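PDB 6DLM: Dhd127_b, which forms one half of a computationally designed coiled-coil heterodimer, folding as a helical hairpin that pairs with the separate chain Dhd127_a. Local coordinates for residues B[13-16]-B[17-20]; B[28-31]-B[32-36]; B[43-46]-B[47-51]; B[64-67]-B[68-71]. All coordinates share one frame; numbering follows the deposited sequence.

Contact 1 (B[13-16]-B[17-20]); sequences DSQE and HLLR
Two turns of the amphipathic helix 7-37 meet here through residues four apart, Asp13 through its backbone O with His17, and Glu16 with the folded-back Arg20. The regular helical bonds run from His17 N to Asp13 O (3.0 Å) through to Arg20 N and Glu16 O (3.0 Å). Arginine suits the surface because its long chain can fold back on its own helix: a bend at chi3 (-71°) brings the guanidinium round so that one flat face lies over the Glu16 carbonyl, with Arg20 CZ 3.8 Å from Glu16 O. A water sits at the edge of the group, in its plane, accepting from Arg20 NH2 (2.9 Å) and donating to Asp13 O (2.6 Å), so that Asp13 O serves both this water and the His17 amide. The carboxylate of Glu16 is not the partner of Arg20, since Glu16 OE2 stays 5.2 Å from Arg20 NH1. Bent at chi2 (-91°), the glutamate chain instead slants across Leu19, with Glu16 OE2 4.2 Å from Leu19 CD1, while its OE1 forms a salt bridge with Arg71 of the chain of Dhd127_a. Facing helix 44-75, Ser14 OG bonds to Asn67, and Gln15 NE2 to His67 of the chain of Dhd127_a. Leucines interspersed with buried polar residues such as Gln15 and Asn67 are characteristic of designed helical bundles whose pairing specificity probably relies on hydrogen bonds in the core.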
loop_
_atom_site.group_PDB
_atom_site.type_symbol
_atom_site.label_atom_id
_atom_site.label_comp_id
_atom_site.label_asym_id
_atom_site.label_seq_id
_atom_site.Cartn_x
_atom_site.Cartn_y
_atom_site.Cartn_z
ATOM N N ASP B 13 -4.985 -4.788 15.595
ATOM C CA ASP B 13 -5.801 -5.703 14.803
ATOM C C ASP B 13 -6.294 -5.010 13.525
ATOM O O ASP B 13 -6.235 -5.585 12.461
ATOM C CB ASP B 13 -7.017 -6.176 15.602
ATOM C CG ASP B 13 -6.642 -7.065 16.770
ATOM O OD1 ASP B 13 -5.473 -7.470 16.855
ATOM O OD2 ASP B 13 -7.518 -7.357 17.593
ATOM N N SER B 14 -6.763 -3.784 13.661
ATOM C CA SER B 14 -7.220 -3.009 12.521
ATOM C C SER B 14 -6.069 -2.745 11.531
ATOM O O SER B 14 -6.265 -2.842 10.333
ATOM C CB SER B 14 -7.824 -1.693 12.999
ATOM O OG SER B 14 -8.500 -1.040 11.953
ATOM N N GLN B 15 -4.891 -2.419 12.045
ATOM C CA GLN B 15 -3.724 -2.203 11.192
ATOM C C GLN B 15 -3.345 -3.477 10.430
ATOM O O GLN B 15 -3.075 -3.416 9.252
ATOM C CB GLN B 15 -2.523 -1.764 12.030
ATOM C CG GLN B 15 -2.584 -0.327 12.499
ATOM C CD GLN B 15 -2.228 0.647 11.402
ATOM O OE1 GLN B 15 -3.086 1.341 10.872
ATOM N NE2 GLN B 15 -0.961 0.670 11.030
ATOM N N GLU B 16 -3.338 -4.615 11.111
ATOM C CA GLU B 16 -3.021 -5.886 10.457
ATOM C C GLU B 16 -4.042 -6.212 9.360
ATOM O O GLU B 16 -3.670 -6.669 8.299
ATOM C CB GLU B 16 -2.943 -7.016 11.469
ATOM C CG GLU B 16 -1.988 -6.735 12.612
ATOM C CD GLU B 16 -0.586 -7.225 12.347
ATOM O OE1 GLU B 16 0.121 -7.532 13.323
ATOM O OE2 GLU B 16 -0.201 -7.322 11.165
ATOM N N HIS B 17 -5.310 -5.949 9.629
ATOM C CA HIS B 17 -6.325 -6.154 8.614
ATOM C C HIS B 17 -6.035 -5.239 7.415
ATOM O O HIS B 17 -6.114 -5.681 6.279
ATOM C CB HIS B 17 -7.700 -5.833 9.176
ATOM C CG HIS B 17 -8.808 -5.985 8.187
ATOM N ND1 HIS B 17 -9.405 -7.195 7.919
ATOM C CD2 HIS B 17 -9.441 -5.074 7.413
ATOM C CE1 HIS B 17 -10.352 -7.025 7.014
ATOM N NE2 HIS B 17 -10.390 -5.749 6.687
ATOM N N LEU B 18 -5.674 -3.995 7.692
ATOM C CA LEU B 18 -5.334 -3.054 6.631
ATOM C C LEU B 18 -4.115 -3.531 5.836
ATOM O O LEU B 18 -4.123 -3.457 4.621
ATOM C CB LEU B 18 -5.088 -1.664 7.211
ATOM C CG LEU B 18 -4.718 -0.545 6.238
ATOM C CD1 LEU B 18 -5.735 -0.409 5.130
ATOM C CD2 LEU B 18 -4.579 0.774 6.974
ATOM N N LEU B 19 -3.102 -4.045 6.525
ATOM C CA LEU B 19 -1.922 -4.562 5.842
ATOM C C LEU B 19 -2.294 -5.734 4.909
ATOM O O LEU B 19 -1.757 -5.841 3.828
ATOM C CB LEU B 19 -0.849 -4.995 6.838
ATOM C CG LEU B 19 -0.123 -3.866 7.570
ATOM C CD1 LEU B 19 1.009 -4.444 8.401
ATOM C CD2 LEU B 19 0.408 -2.826 6.598
ATOM N N ARG B 20 -3.212 -6.588 5.330
ATOM C CA ARG B 20 -3.631 -7.681 4.463
ATOM C C ARG B 20 -4.277 -7.136 3.177
ATOM O O ARG B 20 -3.995 -7.637 2.102
ATOM C CB ARG B 20 -4.561 -8.640 5.197
ATOM C CG ARG B 20 -3.813 -9.550 6.153
ATOM C CD ARG B 20 -4.678 -10.659 6.722
ATOM N NE ARG B 20 -5.661 -10.166 7.667
ATOM C CZ ARG B 20 -5.414 -9.944 8.951
ATOM N NH1 ARG B 20 -4.208 -10.164 9.439
ATOM N NH2 ARG B 20 -6.371 -9.495 9.742
HETATM O O HOH W 1 -6.437 -8.189 12.321
#

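Contact 2 (B[28-31]-B[32-36]); sequences TQKE and LLEIL
Glu31 and Ile35 run alongside each other in the same direction, the acid's aliphatic stem following the isoleucine's longer branch. With CG anti to the backbone nitrogen (chi1 176°) and the chain extended beyond, Glu31 sets its CG 3.7 Å from Ile35 CD1 and its OE2 3.8 Å from the same methyl. The polar end still has its proper mate, for OE2 makes a salt bridge with Arg45 of helix 44-75. Ile35 CG1 also rests against Glu31 O at 3.2 Å, beside the helical bond from Ile35 N. Cut back to alanine, Ile35 would lose the CD1 methyl beside the Glu31 stem and the CG2 that meets Val46, and is likely to leave a gap between the helices. Gln29 and Leu32 are likewise aligned, the amide end flanking the leucine branch with Gln29 NE2 3.7 Å from Leu32 CD2. On the outer side Lys30 is bent at both chi2 (54°) and chi3, and passes slantwise over Glu34, Lys30 CD coming to 4.1 Å from Glu34 CG. Their charges do not meet, with Lys30 NZ 6.1 Å from Glu34 OE2; any attraction is probably weak. Inward, Leu32 and Ile35 pack on Val46, and Thr28 on Leu49, both of helix 44-75, while Gln29 bonds to Ser53 there and to Ser29 of the chain of Dhd127_a, placing this end of helix 7-37 between its hairpin mate and the partner chain.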
loop_
_atom_site.group_PDB
_atom_site.type_symbol
_atom_site.label_atom_id
_atom_site.label_comp_id
_atom_site.label_asym_id
_atom_site.label_seq_id
_atom_site.Cartn_x
_atom_site.Cartn_y
_atom_site.Cartn_z
ATOM N N THR B 28 -1.981 -7.769 -6.645
ATOM C CA THR B 28 -2.681 -7.415 -7.864
ATOM C C THR B 28 -1.763 -6.583 -8.780
ATOM O O THR B 28 -1.678 -6.838 -9.958
ATOM C CB THR B 28 -3.919 -6.579 -7.526
ATOM O OG1 THR B 28 -4.766 -7.325 -6.650
ATOM C CG2 THR B 28 -4.657 -6.208 -8.770
ATOM N N GLN B 29 -1.086 -5.608 -8.206
ATOM C CA GLN B 29 -0.131 -4.797 -8.949
ATOM C C GLN B 29 1.073 -5.613 -9.469
ATOM O O GLN B 29 1.579 -5.343 -10.549
ATOM C CB GLN B 29 0.295 -3.597 -8.117
ATOM C CG GLN B 29 -0.816 -2.572 -8.022
ATOM C CD GLN B 29 -0.954 -1.761 -9.301
ATOM O OE1 GLN B 29 0.028 -1.305 -9.850
ATOM N NE2 GLN B 29 -2.178 -1.579 -9.765
ATOM N N LYS B 30 1.575 -6.558 -8.682
ATOM C CA LYS B 30 2.651 -7.408 -9.157
ATOM C C LYS B 30 2.203 -8.248 -10.377
ATOM O O LYS B 30 2.964 -8.394 -11.315
ATOM C CB LYS B 30 3.155 -8.310 -8.037
ATOM C CG LYS B 30 4.407 -9.082 -8.406
ATOM C CD LYS B 30 5.514 -8.167 -8.903
ATOM C CE LYS B 30 6.031 -7.267 -7.792
ATOM N NZ LYS B 30 7.329 -6.608 -8.110
ATOM N N GLU B 31 0.997 -8.796 -10.354
ATOM C CA GLU B 31 0.547 -9.547 -11.526
ATOM C C GLU B 31 0.507 -8.609 -12.744
ATOM O O GLU B 31 0.977 -8.968 -13.809
ATOM C CB GLU B 31 -0.830 -10.176 -11.316
ATOM C CG GLU B 31 -1.370 -10.883 -12.556
ATOM C CD GLU B 31 -2.786 -11.421 -12.395
ATOM O OE1 GLU B 31 -3.265 -11.498 -11.264
ATOM O OE2 GLU B 31 -3.410 -11.790 -13.398
ATOM N N LEU B 32 0.007 -7.402 -12.540
ATOM C CA LEU B 32 -0.070 -6.439 -13.623
ATOM C C LEU B 32 1.323 -6.128 -14.178
ATOM O O LEU B 32 1.524 -6.156 -15.376
ATOM C CB LEU B 32 -0.735 -5.170 -13.092
ATOM C CG LEU B 32 -0.837 -3.938 -13.979
ATOM C CD1 LEU B 32 -1.564 -4.258 -15.264
ATOM C CD2 LEU B 32 -1.540 -2.806 -13.250
ATOM N N LEU B 33 2.279 -5.871 -13.306
ATOM C CA LEU B 33 3.641 -5.598 -13.748
ATOM C C LEU B 33 4.295 -6.799 -14.456
ATOM O O LEU B 33 4.952 -6.635 -15.467
ATOM C CB LEU B 33 4.493 -5.173 -12.568
ATOM C CG LEU B 33 5.976 -4.997 -12.858
ATOM C CD1 LEU B 33 6.212 -3.959 -13.944
ATOM C CD2 LEU B 33 6.690 -4.615 -11.578
ATOM N N GLU B 34 4.119 -7.994 -13.913
ATOM C CA GLU B 34 4.676 -9.184 -14.553
ATOM C C GLU B 34 4.073 -9.418 -15.950
ATOM O O GLU B 34 4.773 -9.785 -16.873
ATOM C CB GLU B 34 4.534 -10.401 -13.644
ATOM C CG GLU B 34 5.452 -10.295 -12.442
ATOM C CD GLU B 34 5.635 -11.592 -11.675
ATOM O OE1 GLU B 34 4.680 -12.358 -11.552
ATOM O OE2 GLU B 34 6.747 -11.824 -11.180
ATOM N N ILE B 35 2.776 -9.215 -16.083
ATOM C CA ILE B 35 2.141 -9.332 -17.384
ATOM C C ILE B 35 2.653 -8.272 -18.375
ATOM O O ILE B 35 2.945 -8.590 -19.509
ATOM C CB ILE B 35 0.616 -9.192 -17.258
ATOM C CG1 ILE B 35 0.044 -10.380 -16.495
ATOM C CG2 ILE B 35 -0.025 -9.072 -18.625
ATOM C CD1 ILE B 35 -1.432 -10.248 -16.201
ATOM N N LEU B 36 2.777 -7.035 -17.911
ATOM C CA LEU B 36 3.253 -5.930 -18.754
ATOM C C LEU B 36 4.670 -6.161 -19.289
ATOM O O LEU B 36 4.931 -5.896 -20.450
ATOM C CB LEU B 36 3.209 -4.609 -17.988
ATOM C CG LEU B 36 1.824 -3.991 -17.807
ATOM C CD1 LEU B 36 1.906 -2.769 -16.913
ATOM C CD2 LEU B 36 1.239 -3.609 -19.153
#

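Contact 3 (B[43-46]-B[47-51]); sequences VERV and RELVR
Glu48 OE1 is held by two arginines, Arg51 and Arg52, while the backbone N of Glu48 donates to Glu44 O (3.0 Å). Arg51 takes the carboxylate side-on with two nitrogens, NH2 to Glu48 OE1 (3.0 Å) and NE to Glu48 OE2 (3.0 Å). The NE bond is nearly straight at 172°, and both oxygens are met on their syn sides, close to the guanidinium plane. Two bonds, one to each oxygen, restrain both flat groups against turning, and Arg51 passes the chain of charges on to Glu55 through NH1. A glutamine in place of Glu48 would probably cost this salt bridge, leaving Arg51 and Arg52 without their shared negative mate. Further round the helix Arg45, bent at chi2 (59°), carries its guanidinium past Leu49, whose CD2 methyl lies over one face, toward the rim, 3.9 Å from Arg45 NE. The leucine thus covers a face of the cation, which has no N-H pointing out of it and so tolerates a methyl, while NE makes a salt bridge with Glu31 on helix 7-37. Arg47 lays its hydrocarbon root over the carbonyl at the start of the helix, with CG 3.3 Å from Val43 O, before its end departs to Glu37 of the chain of Dhd127_a. Val43 occupies the N-cap position but has no side-chain acceptor to offer; Ser42 OG bonds to Glu44 N, and Val43 O accepts from Arg47 N (2.9 Å). The whole is the opening turns of the second helix of a helical hairpin, buried along the valine and leucine side and lined by charged pairs outside.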
loop_
_atom_site.group_PDB
_atom_site.type_symbol
_atom_site.label_atom_id
_atom_site.label_comp_id
_atom_site.label_asym_id
_atom_site.label_seq_id
_atom_site.Cartn_x
_atom_site.Cartn_y
_atom_site.Cartn_z
ATOM N N VAL B 43 -5.094 -6.678 -23.633
ATOM C CA VAL B 43 -5.108 -5.955 -22.368
ATOM C C VAL B 43 -6.352 -6.180 -21.479
ATOM O O VAL B 43 -6.537 -5.435 -20.535
ATOM C CB VAL B 43 -4.926 -4.439 -22.583
ATOM C CG1 VAL B 43 -3.511 -4.134 -23.031
ATOM C CG2 VAL B 43 -5.932 -3.925 -23.594
ATOM N N GLU B 44 -7.179 -7.171 -21.764
ATOM C CA GLU B 44 -8.361 -7.342 -20.945
ATOM C C GLU B 44 -8.023 -7.629 -19.481
ATOM O O GLU B 44 -8.601 -7.023 -18.597
ATOM C CB GLU B 44 -9.255 -8.446 -21.518
ATOM C CG GLU B 44 -9.740 -8.139 -22.925
ATOM C CD GLU B 44 -10.741 -9.141 -23.448
ATOM O OE1 GLU B 44 -11.365 -9.836 -22.633
ATOM O OE2 GLU B 44 -10.913 -9.224 -24.674
ATOM N N ARG B 45 -7.102 -8.552 -19.236
ATOM C CA ARG B 45 -6.718 -8.859 -17.861
ATOM C C ARG B 45 -6.048 -7.671 -17.163
ATOM O O ARG B 45 -6.421 -7.317 -16.063
ATOM C CB ARG B 45 -5.785 -10.063 -17.832
ATOM C CG ARG B 45 -5.279 -10.423 -16.453
ATOM C CD ARG B 45 -6.405 -10.749 -15.491
ATOM N NE ARG B 45 -5.883 -11.286 -14.247
ATOM C CZ ARG B 45 -6.622 -11.712 -13.235
ATOM N NH1 ARG B 45 -7.940 -11.658 -13.305
ATOM N NH2 ARG B 45 -6.035 -12.185 -12.147
ATOM N N VAL B 46 -5.105 -7.013 -17.825
ATOM C CA VAL B 46 -4.467 -5.865 -17.197
ATOM C C VAL B 46 -5.482 -4.748 -16.908
ATOM O O VAL B 46 -5.395 -4.124 -15.869
ATOM C CB VAL B 46 -3.270 -5.315 -17.997
ATOM C CG1 VAL B 46 -2.083 -6.262 -17.906
ATOM C CG2 VAL B 46 -3.651 -5.031 -19.431
ATOM N N ARG B 47 -6.426 -4.480 -17.813
ATOM C CA ARG B 47 -7.429 -3.462 -17.563
ATOM C C ARG B 47 -8.273 -3.851 -16.350
ATOM O O ARG B 47 -8.642 -3.000 -15.565
ATOM C CB ARG B 47 -8.322 -3.261 -18.786
ATOM C CG ARG B 47 -7.691 -2.429 -19.884
ATOM C CD ARG B 47 -7.519 -0.975 -19.466
ATOM N NE ARG B 47 -7.048 -0.157 -20.578
ATOM C CZ ARG B 47 -6.643 1.102 -20.476
ATOM N NH1 ARG B 47 -6.649 1.719 -19.311
ATOM N NH2 ARG B 47 -6.243 1.748 -21.560
ATOM N N GLU B 48 -8.606 -5.133 -16.228
ATOM C CA GLU B 48 -9.360 -5.599 -15.068
ATOM C C GLU B 48 -8.546 -5.439 -13.764
ATOM O O GLU B 48 -9.107 -5.082 -12.743
ATOM C CB GLU B 48 -9.819 -7.041 -15.249
ATOM C CG GLU B 48 -10.432 -7.670 -14.013
ATOM C CD GLU B 48 -11.706 -6.992 -13.540
ATOM O OE1 GLU B 48 -12.178 -7.333 -12.441
ATOM O OE2 GLU B 48 -12.231 -6.128 -14.261
ATOM N N LEU B 49 -7.249 -5.718 -13.811
ATOM C CA LEU B 49 -6.389 -5.533 -12.634
ATOM C C LEU B 49 -6.346 -4.059 -12.210
ATOM O O LEU B 49 -6.324 -3.759 -11.031
ATOM C CB LEU B 49 -4.977 -6.049 -12.883
ATOM C CG LEU B 49 -4.880 -7.557 -13.080
ATOM C CD1 LEU B 49 -3.521 -7.946 -13.630
ATOM C CD2 LEU B 49 -5.185 -8.283 -11.781
ATOM N N VAL B 50 -6.299 -3.166 -13.182
ATOM C CA VAL B 50 -6.335 -1.751 -12.876
ATOM C C VAL B 50 -7.666 -1.388 -12.206
ATOM O O VAL B 50 -7.668 -0.713 -11.199
ATOM C CB VAL B 50 -6.175 -0.897 -14.143
ATOM C CG1 VAL B 50 -6.555 0.548 -13.857
ATOM C CG2 VAL B 50 -4.760 -0.994 -14.673
ATOM N N ARG B 51 -8.775 -1.878 -12.743
ATOM C CA ARG B 51 -10.077 -1.582 -12.156
ATOM C C ARG B 51 -10.162 -2.101 -10.717
ATOM O O ARG B 51 -10.591 -1.385 -9.830
ATOM C CB ARG B 51 -11.189 -2.228 -12.987
ATOM C CG ARG B 51 -12.592 -1.791 -12.614
ATOM C CD ARG B 51 -13.644 -2.714 -13.206
ATOM N NE ARG B 51 -13.604 -4.031 -12.587
ATOM C CZ ARG B 51 -14.049 -4.287 -11.365
ATOM N NH1 ARG B 51 -14.584 -3.319 -10.641
ATOM N NH2 ARG B 51 -13.969 -5.508 -10.862
#

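Contact 4 (B[64-67]-B[68-71]); sequences SDRN and VRLL
Arg69 folds back over the backbone of the preceding turn, one face of its guanidinium lying above Arg66 CA and Asp65 O, both offset toward the rim. The nearest side-chain touch is Arg69 NH2 to Arg66 CB at 3.5 Å, and the bend at chi3 (-68°) is what turns the group back to reach it. The two guanidinium planes stand 80° to each other, nearly perpendicular, and Arg69 NH2 stays 5.8 Å from Arg66 NE, which probably limits the repulsion between like charges. Asp65 is no direct mate for Arg69 either; its carboxylate pairs with Arg61 a turn earlier. The end of Arg66 is instead directed to the next residue: Arg66 NH1 donates to Asn67 OD1 (2.8 Å), the oxygen lying in the guanidinium plane while the donor is tilted well off the amide's carbonyl plane. Asparagine suits the spot because OD1 also bonds to Ser14 OG of helix 7-37, while ND2 makes a weak hydrogen bond to Gln15 OE1. The arginine's stem meets a leucine, Arg66 CD standing 4.1 Å from Leu70 CD1. Beneath these side chains the helical bonds fix the frame, among them Val68 N to Ser64 O (2.8 Å) and Leu71 N to Asn67 O (2.8 Å). Val68 CG2 sits against the same Ser64 carbonyl, 3.2 Å from its O. Ser64 packs on Leu18 and Leu71 on Ile11 of helix 7-37. Val19, Gln16 and Leu8 of the chain of Dhd127_a touch Ser64, Val68 and Leu71 in turn, so this part of helix 44-75 lies against both its hairpin mate and the other chain.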
loop_
_atom_site.group_PDB
_atom_site.type_symbol
_atom_site.label_atom_id
_atom_site.label_comp_id
_atom_site.label_asym_id
_atom_site.label_seq_id
_atom_site.Cartn_x
_atom_site.Cartn_y
_atom_site.Cartn_z
ATOM N N SER B 64 -7.369 3.433 6.257
ATOM C CA SER B 64 -6.196 4.107 6.781
ATOM C C SER B 64 -6.564 5.444 7.435
ATOM O O SER B 64 -6.117 5.726 8.528
ATOM C CB SER B 64 -5.201 4.358 5.657
ATOM O OG SER B 64 -4.109 5.122 6.099
ATOM N N ASP B 65 -7.419 6.219 6.787
ATOM C CA ASP B 65 -7.835 7.494 7.351
ATOM C C ASP B 65 -8.500 7.271 8.715
ATOM O O ASP B 65 -8.232 8.001 9.655
ATOM C CB ASP B 65 -8.842 8.178 6.429
ATOM C CG ASP B 65 -8.196 8.842 5.225
ATOM O OD1 ASP B 65 -6.962 8.851 5.129
ATOM O OD2 ASP B 65 -8.938 9.372 4.381
ATOM N N ARG B 66 -9.338 6.250 8.809
ATOM C CA ARG B 66 -9.999 5.934 10.066
ATOM C C ARG B 66 -9.000 5.505 11.144
ATOM O O ARG B 66 -9.082 5.947 12.275
ATOM C CB ARG B 66 -11.031 4.840 9.842
ATOM C CG ARG B 66 -11.700 4.348 11.105
ATOM C CD ARG B 66 -11.396 2.881 11.336
ATOM N NE ARG B 66 -12.117 2.018 10.413
ATOM C CZ ARG B 66 -11.609 0.925 9.855
ATOM N NH1 ARG B 66 -10.321 0.645 9.959
ATOM N NH2 ARG B 66 -12.395 0.116 9.175
ATOM N N ASN B 67 -8.056 4.650 10.779
ATOM C CA ASN B 67 -7.023 4.205 11.718
ATOM C C ASN B 67 -6.154 5.369 12.203
ATOM O O ASN B 67 -5.790 5.422 13.361
ATOM C CB ASN B 67 -6.150 3.122 11.099
ATOM C CG ASN B 67 -6.915 1.844 10.842
ATOM O OD1 ASN B 67 -8.039 1.697 11.278
ATOM N ND2 ASN B 67 -6.303 0.921 10.137
ATOM N N VAL B 68 -5.830 6.277 11.301
ATOM C CA VAL B 68 -5.065 7.453 11.674
ATOM C C VAL B 68 -5.844 8.308 12.688
ATOM O O VAL B 68 -5.264 8.793 13.643
ATOM C CB VAL B 68 -4.699 8.283 10.445
ATOM C CG1 VAL B 68 -4.151 9.636 10.855
ATOM C CG2 VAL B 68 -3.699 7.511 9.602
ATOM N N ARG B 69 -7.147 8.455 12.489
ATOM C CA ARG B 69 -7.940 9.215 13.443
ATOM C C ARG B 69 -7.869 8.550 14.825
ATOM O O ARG B 69 -7.661 9.226 15.814
ATOM C CB ARG B 69 -9.403 9.278 13.010
ATOM C CG ARG B 69 -9.671 10.103 11.771
ATOM C CD ARG B 69 -11.148 10.444 11.638
ATOM N NE ARG B 69 -11.956 9.271 11.349
ATOM C CZ ARG B 69 -12.222 8.832 10.125
ATOM N NH1 ARG B 69 -11.742 9.472 9.072
ATOM N NH2 ARG B 69 -12.964 7.756 9.955
ATOM N N LEU B 70 -8.031 7.237 14.863
ATOM C CA LEU B 70 -7.944 6.496 16.116
ATOM C C LEU B 70 -6.554 6.594 16.752
ATOM O O LEU B 70 -6.450 6.774 17.950
ATOM C CB LEU B 70 -8.317 5.036 15.901
ATOM C CG LEU B 70 -9.730 4.838 15.364
ATOM C CD1 LEU B 70 -10.027 3.367 15.145
ATOM C CD2 LEU B 70 -10.755 5.460 16.295
ATOM N N LEU B 71 -5.505 6.502 15.945
ATOM C CA LEU B 71 -4.153 6.622 16.478
ATOM C C LEU B 71 -3.929 7.990 17.135
ATOM O O LEU B 71 -3.327 8.069 18.192
ATOM C CB LEU B 71 -3.119 6.411 15.369
ATOM C CG LEU B 71 -2.930 4.954 14.948
ATOM C CD1 LEU B 71 -2.140 4.831 13.659
ATOM C CD2 LEU B 71 -2.265 4.163 16.054
#

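Overall arrangement
The four contacts form two facing pairs at the two ends of one antiparallel hairpin. Contacts 2 and 3 flank the connecting loop, their centres about 10 Å apart, and are joined by the salt bridge from Arg45 NE to Glu31 OE2 (2.7 Å) and by packing of Val46 against Leu32 and Ile35. Contacts 1 and 4 meet near the chain ends, centres about 12 Å apart, through a probable hydrogen bond between Ser14 OG and Asn67 OD1 (2.9 Å). Along each helix the contacts do not touch: the centres of contacts 1 and 2 lie about 23 Å apart, those of contacts 3 and 4 about 30 Å. Each contact has residues packed on Dhd127_a, so both ends of the hairpin take part in the heterodimer.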